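Local coordinates for protein lectin (Cicer arietinum, PDB 3V6N) that agglutinates red blood cells as a plant albumin of the hemopexin fold and binds calcium and sodium ions in the channel of its four-bladed beta-propeller, at residues Ala8-Ser13 against Glu17-Ile22; Leu29-Gly34 against Ser175-His180; Ser67-Tyr72 against Ile86-His91; Ala122-Thr127 against Asn183-Phe188. All blocks are in the same frame, centred on the assembly; numbering follows the deposited sequence.

How the interactions relate
One segment of each interaction gives a backbone carbonyl oxygen to the same sodium ion in the central channel of the propeller: Ala9 of interaction 1, Ala176 of interaction 2, Ser67 of interaction 3 and Ala123 of interaction 4, while Asn7, Asp65, Asp121 and Asp174 hold the calcium ion. Interactions 1 and 2, with centres 8 Å apart, share a sheet through Ala18 O and Leu29 N, 2.8 Å apart. Interactions 2 and 4, with centres 9 Å apart, share another, where Phe177 O meets Tyr186 N. Interactions 3 and 4 lie farther apart, about 15 Å between centres, yet Arg125 NH2 forms a salt bridge of 2.9 Å with Glu71 OE2.

Interaction 1: Ala8-Ser13 against Glu17-Ile22; sequences AAFRSS and EAYLFI. With NA (sodium ion), chain G.
Ala8-Arg11 runs antiparallel to Glu17-Ile22, the strand axes 4.7 Å apart at closest approach, with Ala8-Phe21 and Phe10-Tyr19 as hydrogen-bonded pairs and Ala9-Leu20 and Arg11-Ala18 as non-hydrogen-bonded ones. Phe10 and Tyr19 bond both ways: Phe10 N gives its hydrogen to Tyr19 O, and Tyr19 N returns one to Phe10 O at 3.0 Å. Beyond the strand, Ser12 N donates to Glu17 O and extends the pairing towards the turn.

Phe10, Tyr19 and Phe21 gather on one face of this sheet. With CG of Phe10 set between its backbone N and carbonyl carbon (chi1 71°), the ring leans across to the partner strand. There it lies nearly parallel to the Tyr19 ring, planes 23° apart, but slid so far that the two scarcely overlap; Phe10 CE2 comes to 3.5 Å from Tyr19 CD2. Tyr19 CB instead sits over a Phe10 face in a CH-pi contact, while Phe10 CE1 meets the edge of the Phe21 ring, 3.8 Å from Phe21 CE2. On the other face, Ala9 CB packs against Leu20 CD2 at 3.6 Å.

A water ties the polar ends together: it donates to Glu17 OE1 at 2.7 Å and also bonds Ser12 OG and Tyr19 OH. Ser12 OG has a second partner in Arg14 N, and Glu17 OE1 in His91 NE2.

This is a beta hairpin at the inner edge of a propeller blade, and Ala9 O, pointing into the channel, binds the sodium ion at 2.2 Å.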
loop_
_atom_site.group_PDB
_atom_site.type_symbol
_atom_site.label_atom_id
_atom_site.label_comp_id
_atom_site.label_asym_id
_atom_site.label_seq_id
_atom_site.Cartn_x
_atom_site.Cartn_y
_atom_site.Cartn_z
ATOM N N ALA A 8 15.081 8.864 -3.760
ATOM C CA ALA A 8 15.642 7.508 -3.579
ATOM C C ALA A 8 16.604 7.140 -4.694
ATOM O O ALA A 8 16.566 7.711 -5.794
ATOM C CB ALA A 8 14.546 6.449 -3.468
ATOM N N ALA A 9 17.447 6.154 -4.410
ATOM C CA ALA A 9 18.442 5.714 -5.368
ATOM C C ALA A 9 19.010 4.371 -4.958
ATOM O O ALA A 9 19.023 4.026 -3.764
ATOM C CB ALA A 9 19.555 6.743 -5.498
ATOM N N PHE A 10 19.455 3.608 -5.953
ATOM C CA PHE A 10 20.250 2.409 -5.705
ATOM C C PHE A 10 21.260 2.186 -6.829
ATOM O O PHE A 10 21.023 2.548 -7.988
ATOM C CB PHE A 10 19.380 1.169 -5.399
ATOM C CG PHE A 10 18.610 0.612 -6.587
ATOM C CD1 PHE A 10 17.285 0.994 -6.823
ATOM C CD2 PHE A 10 19.186 -0.346 -7.429
ATOM C CE1 PHE A 10 16.565 0.453 -7.882
ATOM C CE2 PHE A 10 18.471 -0.869 -8.510
ATOM C CZ PHE A 10 17.155 -0.475 -8.732
ATOM N N ARG A 11 22.400 1.627 -6.460
ATOM C CA ARG A 11 23.445 1.260 -7.396
ATOM C C ARG A 11 22.976 0.061 -8.212
ATOM O O ARG A 11 22.453 -0.893 -7.641
ATOM C CB ARG A 11 24.682 0.849 -6.588
ATOM C CG ARG A 11 25.874 0.453 -7.433
ATOM C CD ARG A 11 27.057 0.017 -6.592
ATOM N NE ARG A 11 26.712 -1.069 -5.674
ATOM C CZ ARG A 11 27.454 -1.406 -4.631
ATOM N NH1 ARG A 11 28.578 -0.726 -4.375
ATOM N NH2 ARG A 11 27.069 -2.395 -3.833
ATOM N N SER A 12 23.151 0.110 -9.532
ATOM C CA SER A 12 22.935 -1.065 -10.392
ATOM C C SER A 12 24.068 -2.090 -10.305
ATOM O O SER A 12 25.203 -1.754 -9.942
ATOM C CB SER A 12 22.810 -0.644 -11.848
ATOM O OG SER A 12 22.446 -1.755 -12.663
ATOM N N SER A 13 23.761 -3.337 -10.662
ATOM C CA SER A 13 24.808 -4.361 -10.857
ATOM C C SER A 13 25.645 -4.100 -12.120
ATOM O O SER A 13 26.752 -4.626 -12.249
ATOM C CB SER A 13 24.207 -5.761 -10.943
ATOM O OG SER A 13 23.367 -5.848 -12.092
ATOM N N GLU A 17 26.400 2.474 -13.207
ATOM C CA GLU A 17 25.002 2.841 -13.431
ATOM C C GLU A 17 24.248 2.926 -12.108
ATOM O O GLU A 17 24.501 2.132 -11.192
ATOM C CB GLU A 17 24.313 1.842 -14.373
ATOM C CG GLU A 17 24.952 1.814 -15.763
ATOM C CD GLU A 17 24.218 0.940 -16.769
ATOM O OE1 GLU A 17 23.018 0.620 -16.570
ATOM O OE2 GLU A 17 24.852 0.585 -17.783
ATOM N N ALA A 18 23.341 3.895 -12.004
ATOM C CA ALA A 18 22.476 4.006 -10.816
ATOM C C ALA A 18 21.093 4.496 -11.214
ATOM O O ALA A 18 20.958 5.283 -12.153
ATOM C CB ALA A 18 23.092 4.929 -9.752
ATOM N N TYR A 19 20.085 4.003 -10.499
ATOM C CA TYR A 19 18.688 4.406 -10.647
ATOM C C TYR A 19 18.371 5.484 -9.610
ATOM O O TYR A 19 18.652 5.324 -8.420
ATOM C CB TYR A 19 17.755 3.190 -10.445
ATOM C CG TYR A 19 17.942 2.097 -11.482
ATOM C CD1 TYR A 19 17.161 2.065 -12.636
ATOM C CD2 TYR A 19 18.927 1.122 -11.327
ATOM C CE1 TYR A 19 17.342 1.073 -13.611
ATOM C CE2 TYR A 19 19.110 0.117 -12.280
ATOM C CZ TYR A 19 18.331 0.111 -13.431
ATOM O OH TYR A 19 18.525 -0.874 -14.375
ATOM N N LEU A 20 17.778 6.571 -10.088
ATOM C CA LEU A 20 17.433 7.718 -9.295
ATOM C C LEU A 20 15.942 7.949 -9.434
ATOM O O LEU A 20 15.431 7.992 -10.544
ATOM C CB LEU A 20 18.202 8.944 -9.807
ATOM C CG LEU A 20 19.719 8.816 -9.782
ATOM C CD1 LEU A 20 20.350 9.912 -10.623
ATOM C CD2 LEU A 20 20.177 8.901 -8.347
ATOM N N PHE A 21 15.260 8.096 -8.303
ATOM C CA PHE A 21 13.809 8.231 -8.267
ATOM C C PHE A 21 13.439 9.631 -7.833
ATOM O O PHE A 21 13.981 10.159 -6.866
ATOM C CB PHE A 21 13.200 7.156 -7.359
ATOM C CG PHE A 21 13.515 5.766 -7.827
ATOM C CD1 PHE A 21 12.684 5.132 -8.744
ATOM C CD2 PHE A 21 14.691 5.137 -7.438
ATOM C CE1 PHE A 21 12.996 3.876 -9.239
ATOM C CE2 PHE A 21 15.006 3.879 -7.917
ATOM C CZ PHE A 21 14.152 3.244 -8.815
ATOM N N ILE A 22 12.546 10.239 -8.591
ATOM C CA ILE A 22 12.121 11.605 -8.358
ATOM C C ILE A 22 10.612 11.599 -8.516
ATOM O O ILE A 22 10.103 11.182 -9.559
ATOM C CB ILE A 22 12.743 12.568 -9.393
ATOM C CG1 ILE A 22 14.276 12.462 -9.376
ATOM C CG2 ILE A 22 12.268 13.997 -9.139
ATOM C CD1 ILE A 22 14.894 12.578 -10.752
HETATM NA NA NA G . 19.577 4.190 -1.629
HETATM O O HOH W 1 21.411 -0.811 -14.946
#

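Interaction 2: Leu29-Gly34 against Ser175-His180; sequences LDYAPG and SAFASH. With NA (sodium ion), chain G.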
loop_
_atom_site.group_PDB
_atom_site.type_symbol
_atom_site.label_atom_id
_atom_site.label_comp_id
_atom_site.label_asym_id
_atom_site.label_seq_id
_atom_site.Cartn_x
_atom_site.Cartn_y
_atom_site.Cartn_z
ATOM N N LEU A 29 20.980 6.383 -14.735
ATOM C CA LEU A 29 22.126 7.236 -15.013
ATOM C C LEU A 29 23.433 6.430 -15.122
ATOM O O LEU A 29 23.663 5.518 -14.320
ATOM C CB LEU A 29 22.261 8.311 -13.919
ATOM C CG LEU A 29 23.324 9.406 -14.080
ATOM C CD1 LEU A 29 22.923 10.450 -15.112
ATOM C CD2 LEU A 29 23.571 10.069 -12.740
ATOM N N ASP A 30 24.247 6.757 -16.136
ATOM C CA ASP A 30 25.675 6.437 -16.138
ATOM C C ASP A 30 26.322 7.581 -15.386
ATOM O O ASP A 30 26.430 8.676 -15.900
ATOM C CB ASP A 30 26.241 6.387 -17.562
ATOM C CG ASP A 30 27.735 6.027 -17.602
ATOM O OD1 ASP A 30 28.510 6.327 -16.657
ATOM O OD2 ASP A 30 28.142 5.424 -18.605
ATOM N N TYR A 31 26.735 7.340 -14.152
ATOM C CA TYR A 31 27.114 8.458 -13.283
ATOM C C TYR A 31 28.597 8.824 -13.336
ATOM O O TYR A 31 29.014 9.760 -12.654
ATOM C CB TYR A 31 26.615 8.239 -11.850
ATOM C CG TYR A 31 27.237 7.071 -11.121
ATOM C CD1 TYR A 31 26.688 5.786 -11.220
ATOM C CD2 TYR A 31 28.358 7.253 -10.317
ATOM C CE1 TYR A 31 27.250 4.722 -10.552
ATOM C CE2 TYR A 31 28.926 6.198 -9.645
ATOM C CZ TYR A 31 28.367 4.941 -9.756
ATOM O OH TYR A 31 28.934 3.903 -9.067
ATOM N N ALA A 32 29.366 8.113 -14.166
ATOM C CA ALA A 32 30.756 8.462 -14.503
ATOM C C ALA A 32 31.615 8.986 -13.324
ATOM O O ALA A 32 31.999 10.165 -13.285
ATOM C CB ALA A 32 30.771 9.441 -15.665
ATOM N N PRO A 33 31.911 8.104 -12.352
ATOM C CA PRO A 33 32.722 8.472 -11.180
ATOM C C PRO A 33 34.175 8.893 -11.497
ATOM O O PRO A 33 34.795 9.590 -10.682
ATOM C CB PRO A 33 32.716 7.188 -10.337
ATOM C CG PRO A 33 32.451 6.085 -11.327
ATOM C CD PRO A 33 31.472 6.696 -12.295
ATOM N N GLY A 34 34.714 8.484 -12.646
ATOM C CA GLY A 34 36.126 8.774 -12.965
ATOM C C GLY A 34 36.352 9.548 -14.256
ATOM O O GLY A 34 37.484 9.756 -14.673
ATOM N N SER A 175 18.137 10.914 0.273
ATOM C CA SER A 175 18.453 9.847 -0.656
ATOM C C SER A 175 19.943 9.522 -0.625
ATOM O O SER A 175 20.746 10.373 -0.251
ATOM C CB SER A 175 18.053 10.293 -2.061
ATOM O OG SER A 175 18.366 9.301 -2.987
ATOM N N ALA A 176 20.304 8.302 -1.023
ATOM C CA ALA A 176 21.696 7.841 -1.061
ATOM C C ALA A 176 21.896 6.615 -1.970
ATOM O O ALA A 176 20.958 5.823 -2.184
ATOM C CB ALA A 176 22.186 7.511 0.347
ATOM N N PHE A 177 23.104 6.474 -2.511
ATOM C CA PHE A 177 23.538 5.220 -3.109
ATOM C C PHE A 177 25.036 4.996 -2.944
ATOM O O PHE A 177 25.815 5.948 -2.778
ATOM C CB PHE A 177 23.043 5.010 -4.574
ATOM C CG PHE A 177 23.764 5.833 -5.632
ATOM C CD1 PHE A 177 23.275 7.079 -6.023
ATOM C CD2 PHE A 177 24.880 5.316 -6.306
ATOM C CE1 PHE A 177 23.906 7.822 -7.020
ATOM C CE2 PHE A 177 25.512 6.046 -7.308
ATOM C CZ PHE A 177 25.027 7.298 -7.674
ATOM N N ALA A 178 25.421 3.726 -2.934
ATOM C CA ALA A 178 26.814 3.364 -2.790
ATOM C C ALA A 178 27.465 3.364 -4.178
ATOM O O ALA A 178 26.846 2.994 -5.158
ATOM C CB ALA A 178 26.937 1.997 -2.123
ATOM N N SER A 179 28.702 3.814 -4.258
ATOM C CA SER A 179 29.414 3.854 -5.525
ATOM C C SER A 179 29.943 2.475 -5.859
ATOM O O SER A 179 30.067 1.611 -4.974
ATOM C CB SER A 179 30.595 4.811 -5.416
ATOM O OG SER A 179 31.250 4.989 -6.659
ATOM N N HIS A 180 30.254 2.278 -7.141
ATOM C CA HIS A 180 31.012 1.113 -7.575
ATOM C C HIS A 180 32.456 1.215 -7.130
ATOM O O HIS A 180 33.137 0.202 -7.010
ATOM C CB HIS A 180 30.915 0.937 -9.092
ATOM C CG HIS A 180 29.532 0.544 -9.575
ATOM N ND1 HIS A 180 29.163 -0.750 -9.757
ATOM C CD2 HIS A 180 28.417 1.316 -9.892
ATOM C CE1 HIS A 180 27.889 -0.800 -10.191
ATOM N NE2 HIS A 180 27.426 0.464 -10.270
HETATM NA NA NA G . 19.577 4.190 -1.629
#
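Tyr31 carries the whole contact, meeting Phe177, Ser179 and His180 in turn. The aromatic part is a T-shaped pair: an edge of Phe177 is directed at the face of Tyr31, with planes 75° apart and centroids 5.1 Å from each other. Phe177 CE2 is the atom that touches, standing over the centre of the tyrosine ring at 3.9 Å from Tyr31 CE1. Both side chains hold CG between backbone N and carbonyl carbon (chi1 65° for Tyr31 and 75° for Phe177), which swings the two rings into the gap between the backbones. His180 completes the aromatic cluster rim to rim with Tyr31, neither ring lying over the other.

Strand 175-178 is the inner strand of its propeller blade, and Tyr31 follows strand 25-30 of the neighbouring blade. The contact therefore bridges two blades, between segments whose nearest ends are 141 residues apart. Ala176, one residue before Phe177, binds the channel sodium with its O at 2.2 Å.

Among the polar contacts, His180 N donates to Tyr31 OH at 2.8 Å, though the placing of that hydroxyl is somewhat doubtful. Ser179 OG lies at the edge of the Tyr31 ring, near its plane, and is hydrogen-bonded to Lys181 N. Behind Tyr31, an Asx turn shapes the chain: Asp30 OD1 accepts from Ala32 N at 3.2 Å, nearly along its C-O bond direction, while Trp217 NE1 donates to Tyr31 O.

Interaction 3: Ser67-Tyr72 against Ile86-His91; sequences SFDTEY and IDYAPH. With NA (sodium ion), chain G.
Tyr88 reaches across to Asp69 with its hydroxyl, and this one hydrogen bond is the heart of a small contact that buries just 88 Å² in all. Tyr88 contributes 45 Å² of that and Asp69 contributes 26 Å². Tyr88 OH donates to Asp69 OD1 at 3.1 Å. The oxygen is approached from above the carboxylate, about 40° out of its plane, whereas Asp69 OD1 itself lies near the plane of the tyrosine ring, at its edge. The two side chains cross at about a right angle, their flat groups turned 67° against each other.

Asp69 sends CG opposite its own backbone N (chi1 -169°), which brings the carboxylate round to the tyrosine, and the aromatic ring of Tyr88 projects from the turn that follows strand 82-87. There Asp87 OD1 accepts from Ala89 N at 2.9 Å, an Asx turn.

Tyr72 makes the third, looser approach through its backbone: Tyr72 O is 3.6 Å from Tyr88 OH, while the Tyr72 ring leads away. The same hydroxyl also takes a weak hydrogen bond from Ser13 N, and Asp69 OD2 forms a long, weak ion pair with Arg11 NH2. A charged arginine there would probably help to keep the carboxylate ionised.

Strands 66-69 and 82-87 are not neighbours: strand 74-79 runs between them in the same four-stranded blade, and Tyr88 crosses at the beginning of that middle strand, packing on Ala75, with its ring meeting Phe10 from strand 6-11 of the adjacent blade.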
loop_
_atom_site.group_PDB
_atom_site.type_symbol
_atom_site.label_atom_id
_atom_site.label_comp_id
_atom_site.label_asym_id
_atom_site.label_seq_id
_atom_site.Cartn_x
_atom_site.Cartn_y
_atom_site.Cartn_z
ATOM N N SER A 67 15.514 3.263 -1.160
ATOM C CA SER A 67 15.897 1.919 -1.644
ATOM C C SER A 67 17.359 1.603 -1.519
ATOM O O SER A 67 18.191 2.503 -1.265
ATOM C CB SER A 67 15.428 1.656 -3.068
ATOM O OG SER A 67 15.859 2.653 -3.933
ATOM N N PHE A 68 17.665 0.316 -1.651
ATOM C CA PHE A 68 19.049 -0.154 -1.652
ATOM C C PHE A 68 19.218 -1.442 -2.428
ATOM O O PHE A 68 18.377 -2.321 -2.368
ATOM C CB PHE A 68 19.642 -0.306 -0.229
ATOM C CG PHE A 68 18.854 -1.203 0.716
ATOM C CD1 PHE A 68 19.164 -2.549 0.846
ATOM C CD2 PHE A 68 17.874 -0.668 1.570
ATOM C CE1 PHE A 68 18.474 -3.361 1.746
ATOM C CE2 PHE A 68 17.186 -1.470 2.478
ATOM C CZ PHE A 68 17.485 -2.819 2.567
ATOM N N ASP A 69 20.331 -1.515 -3.142
ATOM C CA ASP A 69 20.840 -2.727 -3.767
ATOM C C ASP A 69 21.122 -3.773 -2.705
ATOM O O ASP A 69 21.553 -3.447 -1.583
ATOM C CB ASP A 69 22.149 -2.396 -4.499
ATOM C CG ASP A 69 22.627 -3.530 -5.392
ATOM O OD1 ASP A 69 21.800 -4.093 -6.166
ATOM O OD2 ASP A 69 23.835 -3.855 -5.328
ATOM N N THR A 70 20.848 -5.031 -3.024
ATOM C CA THR A 70 21.236 -6.097 -2.115
ATOM C C THR A 70 22.384 -6.881 -2.758
ATOM O O THR A 70 23.539 -6.581 -2.508
ATOM C CB THR A 70 20.058 -7.018 -1.688
ATOM O OG1 THR A 70 19.408 -7.571 -2.848
ATOM C CG2 THR A 70 19.053 -6.248 -0.852
ATOM N N GLU A 71 22.042 -7.868 -3.581
ATOM C CA GLU A 71 22.998 -8.662 -4.331
ATOM C C GLU A 71 22.314 -9.091 -5.622
ATOM O O GLU A 71 21.082 -9.106 -5.717
ATOM C CB GLU A 71 23.451 -9.903 -3.537
ATOM C CG GLU A 71 24.426 -9.619 -2.388
ATOM C CD GLU A 71 25.890 -9.670 -2.798
ATOM O OE1 GLU A 71 26.181 -9.964 -3.979
ATOM O OE2 GLU A 71 26.768 -9.447 -1.930
ATOM N N TYR A 72 23.135 -9.447 -6.602
ATOM C CA TYR A 72 22.670 -9.800 -7.928
ATOM C C TYR A 72 21.863 -8.651 -8.494
ATOM O O TYR A 72 22.330 -7.504 -8.508
ATOM C CB TYR A 72 21.898 -11.121 -7.904
ATOM C CG TYR A 72 22.785 -12.227 -7.408
ATOM C CD1 TYR A 72 22.662 -12.721 -6.106
ATOM C CD2 TYR A 72 23.802 -12.737 -8.221
ATOM C CE1 TYR A 72 23.504 -13.720 -5.642
ATOM C CE2 TYR A 72 24.646 -13.737 -7.769
ATOM C CZ TYR A 72 24.496 -14.228 -6.481
ATOM O OH TYR A 72 25.344 -15.226 -6.040
ATOM N N ILE A 86 12.518 -6.477 -4.994
ATOM C CA ILE A 86 12.298 -6.657 -6.429
ATOM C C ILE A 86 13.526 -7.168 -7.200
ATOM O O ILE A 86 14.668 -6.961 -6.790
ATOM C CB ILE A 86 11.779 -5.376 -7.136
ATOM C CG1 ILE A 86 12.787 -4.210 -6.993
ATOM C CG2 ILE A 86 10.371 -5.016 -6.675
ATOM C CD1 ILE A 86 12.584 -3.111 -8.023
ATOM N N ASP A 87 13.257 -7.851 -8.316
ATOM C CA ASP A 87 14.275 -8.127 -9.307
ATOM C C ASP A 87 14.153 -7.002 -10.327
ATOM O O ASP A 87 13.172 -6.947 -11.053
ATOM C CB ASP A 87 14.023 -9.490 -9.956
ATOM C CG ASP A 87 15.030 -9.829 -11.077
ATOM O OD1 ASP A 87 15.732 -8.939 -11.608
ATOM O OD2 ASP A 87 15.074 -11.008 -11.461
ATOM N N TYR A 88 15.134 -6.105 -10.375
ATOM C CA TYR A 88 15.050 -4.937 -11.262
ATOM C C TYR A 88 15.603 -5.196 -12.676
ATOM O O TYR A 88 15.555 -4.311 -13.540
ATOM C CB TYR A 88 15.678 -3.681 -10.620
ATOM C CG TYR A 88 17.148 -3.805 -10.242
ATOM C CD1 TYR A 88 17.524 -4.227 -8.957
ATOM C CD2 TYR A 88 18.161 -3.480 -11.152
ATOM C CE1 TYR A 88 18.849 -4.338 -8.598
ATOM C CE2 TYR A 88 19.501 -3.602 -10.810
ATOM C CZ TYR A 88 19.840 -4.019 -9.534
ATOM O OH TYR A 88 21.160 -4.131 -9.165
ATOM N N ALA A 89 16.125 -6.407 -12.898
ATOM C CA ALA A 89 16.406 -6.926 -14.249
ATOM C C ALA A 89 16.939 -5.859 -15.210
ATOM O O ALA A 89 16.246 -5.484 -16.156
ATOM C CB ALA A 89 15.141 -7.557 -14.829
ATOM N N PRO A 90 18.175 -5.384 -14.973
ATOM C CA PRO A 90 18.716 -4.210 -15.658
ATOM C C PRO A 90 18.655 -4.312 -17.171
ATOM O O PRO A 90 19.069 -5.332 -17.737
ATOM C CB PRO A 90 20.185 -4.184 -15.225
ATOM C CG PRO A 90 20.270 -5.036 -14.013
ATOM C CD PRO A 90 19.176 -6.049 -14.118
ATOM N N HIS A 91 18.138 -3.270 -17.820
ATOM C CA HIS A 91 18.144 -3.186 -19.290
ATOM C C HIS A 91 17.249 -4.196 -19.955
ATOM O O HIS A 91 17.408 -4.470 -21.141
ATOM C CB HIS A 91 19.564 -3.350 -19.844
ATOM C CG HIS A 91 20.504 -2.250 -19.437
ATOM N ND1 HIS A 91 20.990 -1.354 -20.311
ATOM C CD2 HIS A 91 21.037 -1.912 -18.191
ATOM C CE1 HIS A 91 21.797 -0.490 -19.666
ATOM N NE2 HIS A 91 21.823 -0.833 -18.369
HETATM NA NA NA G . 19.577 4.190 -1.629
#

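Interaction 4: Ala122-Thr127 against Asn183-Phe188; sequences AAFRST and NEAYLF. With NA (sodium ion), chain G.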
loop_
_atom_site.group_PDB
_atom_site.type_symbol
_atom_site.label_atom_id
_atom_site.label_comp_id
_atom_site.label_asym_id
_atom_site.label_seq_id
_atom_site.Cartn_x
_atom_site.Cartn_y
_atom_site.Cartn_z
ATOM N N ALA A 122 16.430 7.244 3.613
ATOM C CA ALA A 122 17.560 6.981 2.727
ATOM C C ALA A 122 18.280 5.720 3.187
ATOM O O ALA A 122 18.192 5.335 4.358
ATOM C CB ALA A 122 18.533 8.170 2.705
ATOM N N ALA A 123 18.983 5.067 2.259
ATOM C CA ALA A 123 19.693 3.840 2.572
ATOM C C ALA A 123 20.802 3.621 1.575
ATOM O O ALA A 123 20.679 4.013 0.409
ATOM C CB ALA A 123 18.737 2.661 2.557
ATOM N N PHE A 124 21.895 3.013 2.023
ATOM C CA PHE A 124 22.891 2.547 1.070
ATOM C C PHE A 124 23.593 1.258 1.496
ATOM O O PHE A 124 23.760 0.990 2.687
ATOM C CB PHE A 124 23.886 3.649 0.632
ATOM C CG PHE A 124 24.890 4.049 1.681
ATOM C CD1 PHE A 124 24.665 5.159 2.491
ATOM C CD2 PHE A 124 26.090 3.360 1.814
ATOM C CE1 PHE A 124 25.596 5.553 3.438
ATOM C CE2 PHE A 124 27.032 3.750 2.770
ATOM C CZ PHE A 124 26.785 4.851 3.575
ATOM N N ARG A 125 23.972 0.479 0.492
ATOM C CA ARG A 125 24.597 -0.825 0.667
ATOM C C ARG A 125 26.059 -0.684 1.086
ATOM O O ARG A 125 26.837 -0.023 0.398
ATOM C CB ARG A 125 24.466 -1.629 -0.646
ATOM C CG ARG A 125 25.111 -2.997 -0.667
ATOM C CD ARG A 125 24.338 -4.024 0.141
ATOM N NE ARG A 125 24.721 -5.367 -0.287
ATOM C CZ ARG A 125 25.695 -6.093 0.255
ATOM N NH1 ARG A 125 26.421 -5.618 1.274
ATOM N NH2 ARG A 125 25.953 -7.299 -0.234
ATOM N N SER A 126 26.422 -1.289 2.217
ATOM C CA SER A 126 27.824 -1.327 2.669
ATOM C C SER A 126 28.713 -2.198 1.776
ATOM O O SER A 126 28.214 -3.048 1.035
ATOM C CB SER A 126 27.903 -1.849 4.116
ATOM O OG SER A 126 29.242 -1.891 4.589
ATOM N N THR A 127 30.031 -1.984 1.836
ATOM C CA THR A 127 30.986 -2.951 1.258
ATOM C C THR A 127 31.134 -4.198 2.140
ATOM O O THR A 127 31.551 -5.253 1.658
ATOM C CB THR A 127 32.391 -2.344 1.046
ATOM O OG1 THR A 127 32.808 -1.669 2.244
ATOM C CG2 THR A 127 32.382 -1.355 -0.121
ATOM N N ASN A 183 34.066 1.690 -0.994
ATOM C CA ASN A 183 34.003 2.527 0.206
ATOM C C ASN A 183 33.660 3.991 -0.081
ATOM O O ASN A 183 33.999 4.875 0.702
ATOM C CB ASN A 183 35.294 2.399 1.041
ATOM C CG ASN A 183 35.412 1.054 1.757
ATOM O OD1 ASN A 183 34.413 0.384 2.048
ATOM N ND2 ASN A 183 36.641 0.661 2.060
ATOM N N GLU A 184 32.997 4.242 -1.208
ATOM C CA GLU A 184 32.409 5.553 -1.478
ATOM C C GLU A 184 30.904 5.440 -1.634
ATOM O O GLU A 184 30.377 4.399 -2.047
ATOM C CB GLU A 184 33.010 6.220 -2.718
ATOM C CG GLU A 184 34.426 6.723 -2.514
ATOM C CD GLU A 184 34.961 7.535 -3.675
ATOM O OE1 GLU A 184 34.189 7.967 -4.579
ATOM O OE2 GLU A 184 36.186 7.762 -3.665
ATOM N N ALA A 185 30.232 6.530 -1.290
ATOM C CA ALA A 185 28.795 6.620 -1.334
ATOM C C ALA A 185 28.422 8.074 -1.595
ATOM O O ALA A 185 29.199 8.994 -1.286
ATOM C CB ALA A 185 28.201 6.131 -0.022
ATOM N N TYR A 186 27.244 8.271 -2.174
ATOM C CA TYR A 186 26.708 9.593 -2.414
ATOM C C TYR A 186 25.513 9.829 -1.498
ATOM O O TYR A 186 24.659 8.952 -1.336
ATOM C CB TYR A 186 26.273 9.751 -3.872
ATOM C CG TYR A 186 27.398 9.614 -4.886
ATOM C CD1 TYR A 186 28.070 10.739 -5.379
ATOM C CD2 TYR A 186 27.790 8.361 -5.351
ATOM C CE1 TYR A 186 29.101 10.611 -6.311
ATOM C CE2 TYR A 186 28.814 8.232 -6.272
ATOM C CZ TYR A 186 29.458 9.356 -6.754
ATOM O OH TYR A 186 30.466 9.201 -7.676
ATOM N N LEU A 187 25.469 11.007 -0.898
ATOM C CA LEU A 187 24.336 11.439 -0.076
ATOM C C LEU A 187 23.669 12.600 -0.779
ATOM O O LEU A 187 24.340 13.444 -1.336
ATOM C CB LEU A 187 24.803 11.866 1.323
ATOM C CG LEU A 187 25.774 10.949 2.087
ATOM C CD1 LEU A 187 26.100 11.556 3.451
ATOM C CD2 LEU A 187 25.224 9.529 2.247
ATOM N N PHE A 188 22.347 12.644 -0.762
ATOM C CA PHE A 188 21.625 13.732 -1.421
ATOM C C PHE A 188 20.700 14.458 -0.452
ATOM O O PHE A 188 20.096 13.838 0.434
ATOM C CB PHE A 188 20.833 13.202 -2.631
ATOM C CG PHE A 188 21.699 12.515 -3.662
ATOM C CD1 PHE A 188 21.858 11.134 -3.652
ATOM C CD2 PHE A 188 22.373 13.258 -4.630
ATOM C CE1 PHE A 188 22.668 10.501 -4.597
ATOM C CE2 PHE A 188 23.192 12.640 -5.570
ATOM C CZ PHE A 188 23.339 11.256 -5.555
HETATM NA NA NA G . 19.577 4.190 -1.629
#
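Asn183 opens this contact by accepting a hydrogen bond from Thr127: Thr127 OG1 donates to Asn183 OD1 over a short 2.6 Å. The hydroxyl comes in close to the amide plane, tilted 15° from it, and fairly straight on to the C=O bond at 160°. Thr127 CG2 lies alongside, 3.4 Å from Asn183 OD1, so the amide oxygen is met by both branches of the threonine. The two side chains cross roughly at right angles. Asn183 keeps CG opposite its carbonyl carbon (chi1 -72°), and the amide swings round towards the threonine.

Two residues on, Ala185 points its methyl at the Phe124 ring. Ala185 CB stands over one face in a CH-pi contact, displaced towards the rim, at 3.9 Å from Phe124 CE2. Next to take part is Leu187, whose CD2 reaches the same ring at 4.2 Å from Phe124 CE1. Phe124 also stacks edge-to-face with Phe198 and meets Tyr133 of its own blade, so both aromatic and aliphatic groups pack on it.

Strand 122-125 is the inner strand of one blade and strand 184-189 the second strand of the next, both in predicted hemopexin repeats. Ala123 O binds the channel sodium at 2.3 Å. The chemistry is thus divided: an apolar, buried seam around Phe124 joins the blades near the channel, and one hydrogen bond closes it at the exposed Thr127.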